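Local coordinates for SA0254 protein (Staphylococcus aureus subsp. aureus, PDB 2OOI) that is of unknown function but carries a UTRA domain, the effector-sensing module of HutC-type GntR transcription regulators, and so probably responds to a small-molecule ligand, at residues F101-F106 and T133-T138; G124-R129 and F149-A154; S22-F27 and D81-S86. All coordinates share one frame; numbering follows the deposited sequence.

Interactions 1 and 2 share strand 126-136, which lies between its two partners in one antiparallel sheet: interaction 1 pairs it with the outermost strand 99-110, interaction 2 with strand 141-150. They meet where F106 packs on L128, and both reach the second subunit. Interaction 3 lies at the opposite outermost strand, 20-30, where a loop packs on it; its centre is about 21 Å from each of the others and no other chain touches it. Chemistry follows place. Interaction 1 combines a backbone ladder with a partly exposed ring stack, interaction 2 is buried and includes a bridging water, and interaction 3, partly exposed, has one side-chain hydrogen bond and a small apolar contact.

Interaction 1 of 3, residues F101-F106 and T133-T138; sequences FSDIFF and TFYTMT
F101 and Y135 make the main side-chain contact, an offset stack with ring centroids 4.6 Å apart and planes inclined by 12°. The closest approach is 3.5 Å, from F101 CE1 to Y135 CD2, placing CE1 over the Y135 ring toward the rim. Y135 CB lies over a face of F101, 3.9 Å from that ring's centroid, as a CH-pi contact. F101 CG stands between its backbone N and carbonyl carbon (chi1 59°), from where the ring can reach Y135.

The backbone fixes this register. Y135 N donates to F101 O at 2.9 Å, while the return bond from F101 N to Y135 O is weak at 3.4 Å. D103 and T133 form the other hydrogen-bonded pair, D103 N to T133 O and T133 N to D103 O both 3.0 Å. Between these pairs the CA atoms of S102 and F134 approach to 4.4 Å, their side chains on the opposite sheet face from the stacked rings.

Further out, S102 OG bonds Q132 OE1, T133 OG1 bonds E40 OE2, and D103 OD1 bonds Y157 OH of the second subunit. S102, I104, F105 and F106 pair with a strand of that subunit. With strand axes at 166°, this is an antiparallel ladder in the sheet of a UTRA domain, whose fold resembles that of chorismate lyase, continued here across the subunit interface.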
loop_
_atom_site.group_PDB
_atom_site.type_symbol
_atom_site.label_atom_id
_atom_site.label_comp_id
_atom_site.label_asym_id
_atom_site.label_seq_id
_atom_site.Cartn_x
_atom_site.Cartn_y
_atom_site.Cartn_z
ATOM N N PHE B 101 -3.193 14.787 -10.200
ATOM C CA PHE B 101 -2.597 13.999 -9.116
ATOM C C PHE B 101 -3.666 13.368 -8.231
ATOM O O PHE B 101 -4.846 13.629 -8.404
ATOM C CB PHE B 101 -1.686 14.884 -8.258
ATOM C CG PHE B 101 -2.380 16.074 -7.630
ATOM C CD1 PHE B 101 -2.868 16.009 -6.326
ATOM C CD2 PHE B 101 -2.519 17.272 -8.335
ATOM C CE1 PHE B 101 -3.498 17.130 -5.736
ATOM C CE2 PHE B 101 -3.147 18.383 -7.753
ATOM C CZ PHE B 101 -3.631 18.308 -6.453
ATOM N N SER B 102 -3.245 12.551 -7.267
ATOM C CA SER B 102 -4.188 11.961 -6.328
ATOM C C SER B 102 -3.592 11.674 -4.956
ATOM O O SER B 102 -2.366 11.575 -4.806
ATOM C CB SER B 102 -4.773 10.681 -6.918
ATOM O OG SER B 102 -3.772 9.720 -7.137
ATOM N N ASP B 103 -4.483 11.583 -3.965
ATOM C CA ASP B 103 -4.155 11.222 -2.595
ATOM C C ASP B 103 -4.685 9.840 -2.326
ATOM O O ASP B 103 -5.873 9.585 -2.508
ATOM C CB ASP B 103 -4.814 12.183 -1.600
ATOM C CG ASP B 103 -4.218 13.546 -1.647
ATOM O OD1 ASP B 103 -2.969 13.639 -1.704
ATOM O OD2 ASP B 103 -4.999 14.531 -1.676
ATOM N N ILE B 104 -3.831 8.959 -1.845
ATOM C CA ILE B 104 -4.212 7.580 -1.600
ATOM C C ILE B 104 -4.090 7.269 -0.116
ATOM O O ILE B 104 -3.095 7.602 0.518
ATOM C CB ILE B 104 -3.304 6.658 -2.363
ATOM C CG1 ILE B 104 -3.599 6.749 -3.859
ATOM C CG2 ILE B 104 -3.464 5.241 -1.860
ATOM C CD1 ILE B 104 -2.450 6.267 -4.740
ATOM N N PHE B 105 -5.104 6.621 0.433
ATOM C CA PHE B 105 -5.083 6.209 1.824
ATOM C C PHE B 105 -5.403 4.730 1.866
ATOM O O PHE B 105 -6.342 4.304 1.212
ATOM C CB PHE B 105 -6.119 6.995 2.634
ATOM C CG PHE B 105 -5.929 8.488 2.568
ATOM C CD1 PHE B 105 -5.191 9.157 3.542
ATOM C CD2 PHE B 105 -6.445 9.221 1.516
ATOM C CE1 PHE B 105 -4.993 10.552 3.472
ATOM C CE2 PHE B 105 -6.256 10.594 1.454
ATOM C CZ PHE B 105 -5.523 11.260 2.436
ATOM N N PHE B 106 -4.634 3.918 2.599
ATOM C CA PHE B 106 -5.081 2.538 2.774
ATOM C C PHE B 106 -4.821 1.921 4.133
ATOM O O PHE B 106 -3.845 2.235 4.806
ATOM C CB PHE B 106 -4.593 1.666 1.631
ATOM C CG PHE B 106 -3.094 1.487 1.568
ATOM C CD1 PHE B 106 -2.461 0.487 2.324
ATOM C CD2 PHE B 106 -2.328 2.236 0.671
ATOM C CE1 PHE B 106 -1.092 0.284 2.239
ATOM C CE2 PHE B 106 -0.953 2.055 0.587
ATOM C CZ PHE B 106 -0.330 1.058 1.366
ATOM N N THR B 133 -8.473 10.021 -3.882
ATOM C CA THR B 133 -9.118 11.248 -4.333
ATOM C C THR B 133 -8.321 11.804 -5.488
ATOM O O THR B 133 -7.127 12.022 -5.347
ATOM C CB THR B 133 -9.170 12.281 -3.252
ATOM O OG1 THR B 133 -9.953 11.777 -2.176
ATOM C CG2 THR B 133 -9.800 13.603 -3.784
ATOM N N PHE B 134 -8.983 12.013 -6.627
ATOM C CA PHE B 134 -8.315 12.470 -7.834
ATOM C C PHE B 134 -8.578 13.960 -8.066
ATOM O O PHE B 134 -9.703 14.446 -7.890
ATOM C CB PHE B 134 -8.827 11.701 -9.057
ATOM C CG PHE B 134 -8.488 10.226 -9.065
ATOM C CD1 PHE B 134 -7.402 9.752 -9.801
ATOM C CD2 PHE B 134 -9.295 9.299 -8.376
ATOM C CE1 PHE B 134 -7.097 8.364 -9.834
ATOM C CE2 PHE B 134 -9.006 7.919 -8.401
ATOM C CZ PHE B 134 -7.905 7.451 -9.132
ATOM N N TYR B 135 -7.551 14.675 -8.497
ATOM C CA TYR B 135 -7.691 16.076 -8.803
ATOM C C TYR B 135 -7.318 16.311 -10.241
ATOM O O TYR B 135 -6.445 15.641 -10.789
ATOM C CB TYR B 135 -6.785 16.929 -7.928
ATOM C CG TYR B 135 -6.985 16.749 -6.448
ATOM C CD1 TYR B 135 -7.540 17.761 -5.664
ATOM C CD2 TYR B 135 -6.606 15.576 -5.824
ATOM C CE1 TYR B 135 -7.711 17.591 -4.304
ATOM C CE2 TYR B 135 -6.774 15.404 -4.477
ATOM C CZ TYR B 135 -7.323 16.412 -3.727
ATOM O OH TYR B 135 -7.475 16.199 -2.388
ATOM N N THR B 136 -7.968 17.296 -10.838
ATOM C CA THR B 136 -7.584 17.758 -12.150
ATOM C C THR B 136 -6.246 18.463 -12.049
ATOM O O THR B 136 -5.759 18.757 -10.953
ATOM C CB THR B 136 -8.562 18.780 -12.692
ATOM O OG1 THR B 136 -8.449 19.977 -11.914
ATOM C CG2 THR B 136 -9.979 18.236 -12.656
ATOM N N MET B 137 -5.673 18.776 -13.203
ATOM C CA MET B 137 -4.369 19.427 -13.258
ATOM C C MET B 137 -4.417 20.862 -12.723
ATOM O O MET B 137 -3.378 21.467 -12.538
ATOM C CB MET B 137 -3.821 19.414 -14.684
ATOM C CG MET B 137 -2.315 19.114 -14.771
ATOM S SD MET B 137 -1.868 18.617 -16.459
ATOM C CE MET B 137 -2.654 16.981 -16.540
ATOM N N THR B 138 -5.609 21.407 -12.479
ATOM C CA THR B 138 -5.719 22.705 -11.808
ATOM C C THR B 138 -6.071 22.562 -10.316
ATOM O O THR B 138 -6.515 23.518 -9.685
ATOM C CB THR B 138 -6.751 23.630 -12.527
ATOM O OG1 THR B 138 -7.926 22.881 -12.852
ATOM C CG2 THR B 138 -6.160 24.202 -13.804
#

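Interaction 2 of 3, residues G124-R129 and F149-A154; sequences GEPCLR and FHYRHA
P126 turns its CD onto the Y151 ring: this carbon sits over the centre of one face, P126 CD lying 4.1 Å from the Y151 centroid and 11° off the normal, a CH-pi contact. R152 CG covers the opposite face nearer the rim, so the phenol is held between proline and arginine carbons. Y151 CG lies between its backbone N and carbonyl carbon (chi1 84°), turned toward strand 126-136. R152 NE also donates to Y151 OH at 3.2 Å, a bent bond in which the hydroxyl lies out of the guanidinium plane.

L128 and F149 are oriented differently. They lie side by side and point the same way, with L128 CB and F149 CB 4.0 Å apart. In the backbone, F149 N donates to L128 O at 2.9 Å and 171°, a nearly straight bond. The buried F149 ring also meets F156 and Y130 edge-to-face. E125 OE1 bonds S122 N, and E125 OE2 forms a salt bridge with K110 NZ of the second subunit.

Next to the F149 N bond a water bridges the two segments of the hairpin, donating to P126 O at 2.6 Å and to F149 O at 2.8 Å, and weakly accepting from Y151 N. This is consistent with a single water serving the P126 and F149 carbonyls, in a buried contact, where direct cross-strand bonding gives out.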
loop_
_atom_site.group_PDB
_atom_site.type_symbol
_atom_site.label_atom_id
_atom_site.label_comp_id
_atom_site.label_asym_id
_atom_site.label_seq_id
_atom_site.Cartn_x
_atom_site.Cartn_y
_atom_site.Cartn_z
ATOM N N GLY B 124 -15.742 -11.238 7.853
ATOM C CA GLY B 124 -14.650 -11.106 8.811
ATOM C C GLY B 124 -13.270 -11.450 8.282
ATOM O O GLY B 124 -12.273 -11.139 8.909
ATOM N N GLU B 125 -13.198 -12.100 7.130
ATOM C CA GLU B 125 -11.904 -12.364 6.521
ATOM C C GLU B 125 -11.263 -11.061 6.049
ATOM O O GLU B 125 -11.969 -10.097 5.743
ATOM C CB GLU B 125 -12.043 -13.338 5.355
ATOM C CG GLU B 125 -12.152 -14.771 5.795
ATOM C CD GLU B 125 -12.077 -15.714 4.650
ATOM O OE1 GLU B 125 -12.868 -15.546 3.686
ATOM O OE2 GLU B 125 -11.219 -16.621 4.729
ATOM N N PRO B 126 -9.933 -11.032 5.969
ATOM C CA PRO B 126 -9.227 -9.787 5.734
ATOM C C PRO B 126 -9.503 -9.119 4.378
ATOM O O PRO B 126 -9.879 -9.789 3.401
ATOM C CB PRO B 126 -7.749 -10.199 5.801
ATOM C CG PRO B 126 -7.723 -11.546 6.449
ATOM C CD PRO B 126 -9.024 -12.174 6.077
ATOM N N CYS B 127 -9.312 -7.799 4.334
ATOM C CA CYS B 127 -9.352 -7.040 3.069
ATOM C C CYS B 127 -8.391 -5.859 3.158
ATOM O O CYS B 127 -7.825 -5.613 4.220
ATOM C CB CYS B 127 -10.769 -6.530 2.791
ATOM S SG CYS B 127 -11.469 -5.545 4.171
ATOM N N LEU B 128 -8.204 -5.157 2.039
ATOM C CA LEU B 128 -7.588 -3.832 2.011
ATOM C C LEU B 128 -8.684 -2.837 1.700
ATOM O O LEU B 128 -9.389 -2.991 0.697
ATOM C CB LEU B 128 -6.508 -3.737 0.916
ATOM C CG LEU B 128 -5.532 -2.546 1.001
ATOM C CD1 LEU B 128 -4.675 -2.676 2.246
ATOM C CD2 LEU B 128 -4.628 -2.426 -0.217
ATOM N N ARG B 129 -8.846 -1.838 2.556
ATOM C CA ARG B 129 -9.744 -0.702 2.293
ATOM C C ARG B 129 -8.842 0.432 1.808
ATOM O O ARG B 129 -7.951 0.882 2.529
ATOM C CB ARG B 129 -10.556 -0.269 3.518
ATOM C CG ARG B 129 -10.850 -1.362 4.505
ATOM C CD ARG B 129 -12.048 -1.105 5.407
ATOM N NE ARG B 129 -13.221 -1.489 4.635
ATOM C CZ ARG B 129 -14.061 -2.497 4.883
ATOM N NH1 ARG B 129 -14.007 -3.277 5.955
ATOM N NH2 ARG B 129 -15.010 -2.706 4.023
ATOM N N PHE B 149 -10.547 -4.512 -1.489
ATOM C CA PHE B 149 -9.837 -5.533 -2.245
ATOM C C PHE B 149 -10.007 -6.937 -1.677
ATOM O O PHE B 149 -10.057 -7.154 -0.462
ATOM C CB PHE B 149 -8.347 -5.216 -2.285
ATOM C CG PHE B 149 -7.979 -4.081 -3.208
ATOM C CD1 PHE B 149 -7.808 -2.804 -2.727
ATOM C CD2 PHE B 149 -7.787 -4.309 -4.565
ATOM C CE1 PHE B 149 -7.466 -1.761 -3.587
ATOM C CE2 PHE B 149 -7.443 -3.281 -5.417
ATOM C CZ PHE B 149 -7.273 -2.006 -4.923
ATOM N N HIS B 150 -10.102 -7.889 -2.598
ATOM C CA HIS B 150 -10.009 -9.317 -2.293
ATOM C C HIS B 150 -8.594 -9.609 -1.802
ATOM O O HIS B 150 -7.640 -9.339 -2.512
ATOM C CB HIS B 150 -10.295 -10.110 -3.572
ATOM C CG HIS B 150 -10.400 -11.581 -3.351
ATOM N ND1 HIS B 150 -11.594 -12.265 -3.457
ATOM C CD2 HIS B 150 -9.467 -12.496 -2.996
ATOM C CE1 HIS B 150 -11.383 -13.543 -3.191
ATOM N NE2 HIS B 150 -10.101 -13.707 -2.900
ATOM N N TYR B 151 -8.440 -10.163 -0.608
ATOM C CA TYR B 151 -7.112 -10.231 -0.017
ATOM C C TYR B 151 -6.141 -11.221 -0.652
ATOM O O TYR B 151 -4.929 -11.032 -0.535
ATOM C CB TYR B 151 -7.178 -10.435 1.484
ATOM C CG TYR B 151 -7.340 -11.849 1.930
ATOM C CD1 TYR B 151 -6.262 -12.557 2.427
ATOM C CD2 TYR B 151 -8.578 -12.481 1.880
ATOM C CE1 TYR B 151 -6.406 -13.858 2.835
ATOM C CE2 TYR B 151 -8.728 -13.766 2.303
ATOM C CZ TYR B 151 -7.636 -14.452 2.776
ATOM O OH TYR B 151 -7.763 -15.742 3.204
ATOM N N ARG B 152 -6.654 -12.271 -1.286
ATOM C CA ARG B 152 -5.811 -13.247 -1.991
ATOM C C ARG B 152 -5.466 -12.798 -3.407
ATOM O O ARG B 152 -4.340 -12.965 -3.848
ATOM C CB ARG B 152 -6.471 -14.627 -2.058
ATOM C CG ARG B 152 -6.610 -15.341 -0.724
ATOM C CD ARG B 152 -7.311 -16.737 -0.853
ATOM N NE ARG B 152 -7.434 -17.362 0.471
ATOM C CZ ARG B 152 -8.044 -18.529 0.765
ATOM N NH1 ARG B 152 -8.567 -19.337 -0.182
ATOM N NH2 ARG B 152 -8.102 -18.921 2.045
ATOM N N HIS B 153 -6.421 -12.212 -4.104
ATOM C CA HIS B 153 -6.259 -11.930 -5.508
ATOM C C HIS B 153 -5.502 -10.631 -5.735
ATOM O O HIS B 153 -5.032 -10.412 -6.841
ATOM C CB HIS B 153 -7.618 -11.844 -6.210
ATOM C CG HIS B 153 -8.355 -13.148 -6.295
ATOM N ND1 HIS B 153 -9.675 -13.237 -6.681
ATOM C CD2 HIS B 153 -7.972 -14.410 -5.986
ATOM C CE1 HIS B 153 -10.066 -14.498 -6.629
ATOM N NE2 HIS B 153 -9.052 -15.230 -6.210
ATOM N N ALA B 154 -5.383 -9.774 -4.717
ATOM C CA ALA B 154 -4.740 -8.455 -4.862
ATOM C C ALA B 154 -3.362 -8.468 -4.213
ATOM O O ALA B 154 -3.229 -8.744 -3.020
ATOM C CB ALA B 154 -5.597 -7.355 -4.237
HETATM O O HOH W 1 -10.683 -9.549 0.924
#

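Interaction 3 of 3, residues S22-F27 and D81-S86; sequences SKVLVF and DIAKGS
V24 and A83 meet where the loop between helices 72-75 and 87-94 packs on strand 20-30, an outermost strand of the antiparallel UTRA sheet. The strand is irregular: L25 and V26 both face E53, a classic beta bulge. Residues 81-84 of the loop have helical backbone angles, and S86 is the N-cap of the helix that follows, its OG bonding D89 N.

The apolar part rests on one methyl of V24. V24 CG2 is anti to the carbonyl carbon, beside the backbone N, and reaches A83 CB at 3.9 Å. V24 CG2 also lies 3.8 Å from A83 O and 4.2 Å from K84 CG, so it touches both side chains and backbone of the turn. CG1 is anti to the backbone N (chi1 173°), which leaves the contact to the other branch. This patch is small, and nearby F27 packs on L78 and D80 and meets the Y50 ring.

Backbone bonds give the loop its shape. K84 N donates to D81 O at 2.8 Å and G85 N to I82 O at 3.1 Å, each spanning three residues and together winding the chain into a compact turn. I82 N donates to N79 OD1, just before the turn.

Within the loop K84 NZ and D81 OD1 form a salt bridge at 3.4 Å, consistent with the lysine end staying near its own turn.

Among hydrogen bonds from side chains to the loop's carbonyls, A83 O receives a weak one from R54 NE of the adjacent strand 49-58. One hydrogen bond joins the two segments. S22 OG donates to K84 O over a long 3.3 Å, approaching at a C=O...donor angle of 114° and from 40° above the carbonyl plane.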
loop_
_atom_site.group_PDB
_atom_site.type_symbol
_atom_site.label_atom_id
_atom_site.label_comp_id
_atom_site.label_asym_id
_atom_site.label_seq_id
_atom_site.Cartn_x
_atom_site.Cartn_y
_atom_site.Cartn_z
ATOM N N SER B 22 -15.605 -5.484 -15.400
ATOM C CA SER B 22 -16.299 -5.047 -14.214
ATOM C C SER B 22 -17.764 -5.243 -14.396
ATOM O O SER B 22 -18.241 -5.260 -15.504
ATOM C CB SER B 22 -15.956 -3.593 -13.904
ATOM O OG SER B 22 -16.832 -2.731 -14.560
ATOM N N LYS B 23 -18.473 -5.431 -13.299
ATOM C CA LYS B 23 -19.919 -5.506 -13.320
ATOM C C LYS B 23 -20.463 -4.303 -12.552
ATOM O O LYS B 23 -20.113 -4.083 -11.400
ATOM C CB LYS B 23 -20.371 -6.818 -12.680
ATOM C CG LYS B 23 -21.843 -6.854 -12.300
ATOM C CD LYS B 23 -22.314 -8.267 -11.899
ATOM C CE LYS B 23 -23.853 -8.372 -11.961
ATOM N NZ LYS B 23 -24.379 -8.091 -13.337
ATOM N N VAL B 24 -21.308 -3.513 -13.192
ATOM C CA VAL B 24 -21.848 -2.317 -12.565
ATOM C C VAL B 24 -23.004 -2.735 -11.697
ATOM O O VAL B 24 -23.933 -3.332 -12.198
ATOM C CB VAL B 24 -22.329 -1.291 -13.586
ATOM C CG1 VAL B 24 -23.042 -0.141 -12.876
ATOM C CG2 VAL B 24 -21.148 -0.792 -14.429
ATOM N N LEU B 25 -22.942 -2.441 -10.399
ATOM C CA LEU B 25 -23.997 -2.847 -9.469
ATOM C C LEU B 25 -25.020 -1.755 -9.251
ATOM O O LEU B 25 -26.170 -2.067 -9.027
ATOM C CB LEU B 25 -23.414 -3.232 -8.114
ATOM C CG LEU B 25 -22.439 -4.400 -8.137
ATOM C CD1 LEU B 25 -21.827 -4.639 -6.744
ATOM C CD2 LEU B 25 -23.115 -5.662 -8.700
ATOM N N VAL B 26 -24.573 -0.494 -9.245
ATOM C CA VAL B 26 -25.405 0.672 -8.960
ATOM C C VAL B 26 -24.861 1.878 -9.710
ATOM O O VAL B 26 -23.664 2.078 -9.767
ATOM C CB VAL B 26 -25.406 1.034 -7.474
ATOM C CG1 VAL B 26 -25.971 2.435 -7.261
ATOM C CG2 VAL B 26 -26.185 0.054 -6.694
ATOM N N PHE B 27 -25.752 2.671 -10.289
ATOM C CA PHE B 27 -25.385 3.935 -10.891
ATOM C C PHE B 27 -26.525 4.894 -10.678
ATOM O O PHE B 27 -27.612 4.672 -11.169
ATOM C CB PHE B 27 -25.103 3.783 -12.376
ATOM C CG PHE B 27 -24.503 5.011 -12.998
ATOM C CD1 PHE B 27 -23.138 5.161 -13.084
ATOM C CD2 PHE B 27 -25.303 6.026 -13.473
ATOM C CE1 PHE B 27 -22.590 6.299 -13.643
ATOM C CE2 PHE B 27 -24.759 7.143 -14.026
ATOM C CZ PHE B 27 -23.400 7.283 -14.098
ATOM N N ASP B 81 -23.207 2.400 -18.896
ATOM C CA ASP B 81 -22.464 1.775 -19.955
ATOM C C ASP B 81 -21.039 2.237 -19.931
ATOM O O ASP B 81 -20.147 1.405 -19.904
ATOM C CB ASP B 81 -23.086 2.046 -21.317
ATOM C CG ASP B 81 -24.373 1.264 -21.525
ATOM O OD1 ASP B 81 -24.328 0.040 -21.225
ATOM O OD2 ASP B 81 -25.405 1.860 -21.979
ATOM N N ILE B 82 -20.793 3.545 -19.924
ATOM C CA ILE B 82 -19.400 3.980 -19.974
ATOM C C ILE B 82 -18.681 3.349 -18.742
ATOM O O ILE B 82 -17.518 2.923 -18.814
ATOM C CB ILE B 82 -19.160 5.550 -20.133
ATOM C CG1 ILE B 82 -19.700 6.046 -21.451
ATOM C CG2 ILE B 82 -17.708 6.047 -19.927
ATOM C CD1 ILE B 82 -19.704 7.544 -21.529
ATOM N N ALA B 83 -19.420 3.244 -17.636
ATOM C CA ALA B 83 -18.927 2.632 -16.396
ATOM C C ALA B 83 -18.534 1.128 -16.495
ATOM O O ALA B 83 -17.846 0.630 -15.626
ATOM C CB ALA B 83 -19.959 2.834 -15.307
ATOM N N LYS B 84 -18.970 0.405 -17.520
ATOM C CA LYS B 84 -18.510 -0.973 -17.712
ATOM C C LYS B 84 -17.023 -1.022 -18.074
ATOM O O LYS B 84 -16.334 -1.953 -17.687
ATOM C CB LYS B 84 -19.318 -1.714 -18.804
ATOM C CG LYS B 84 -20.836 -1.902 -18.497
ATOM C CD LYS B 84 -21.663 -2.168 -19.779
ATOM C CE LYS B 84 -23.163 -2.486 -19.503
ATOM N NZ LYS B 84 -23.738 -1.687 -18.352
ATOM N N GLY B 85 -16.519 -0.038 -18.809
ATOM C CA GLY B 85 -15.117 -0.037 -19.234
ATOM C C GLY B 85 -14.253 0.834 -18.362
ATOM O O GLY B 85 -14.588 1.086 -17.208
ATOM N N SER B 86 -13.135 1.293 -18.913
ATOM C CA SER B 86 -12.217 2.173 -18.195
ATOM C C SER B 86 -12.760 3.577 -18.127
ATOM O O SER B 86 -12.846 4.267 -19.145
ATOM C CB SER B 86 -10.866 2.239 -18.892
ATOM O OG SER B 86 -10.059 3.256 -18.307
#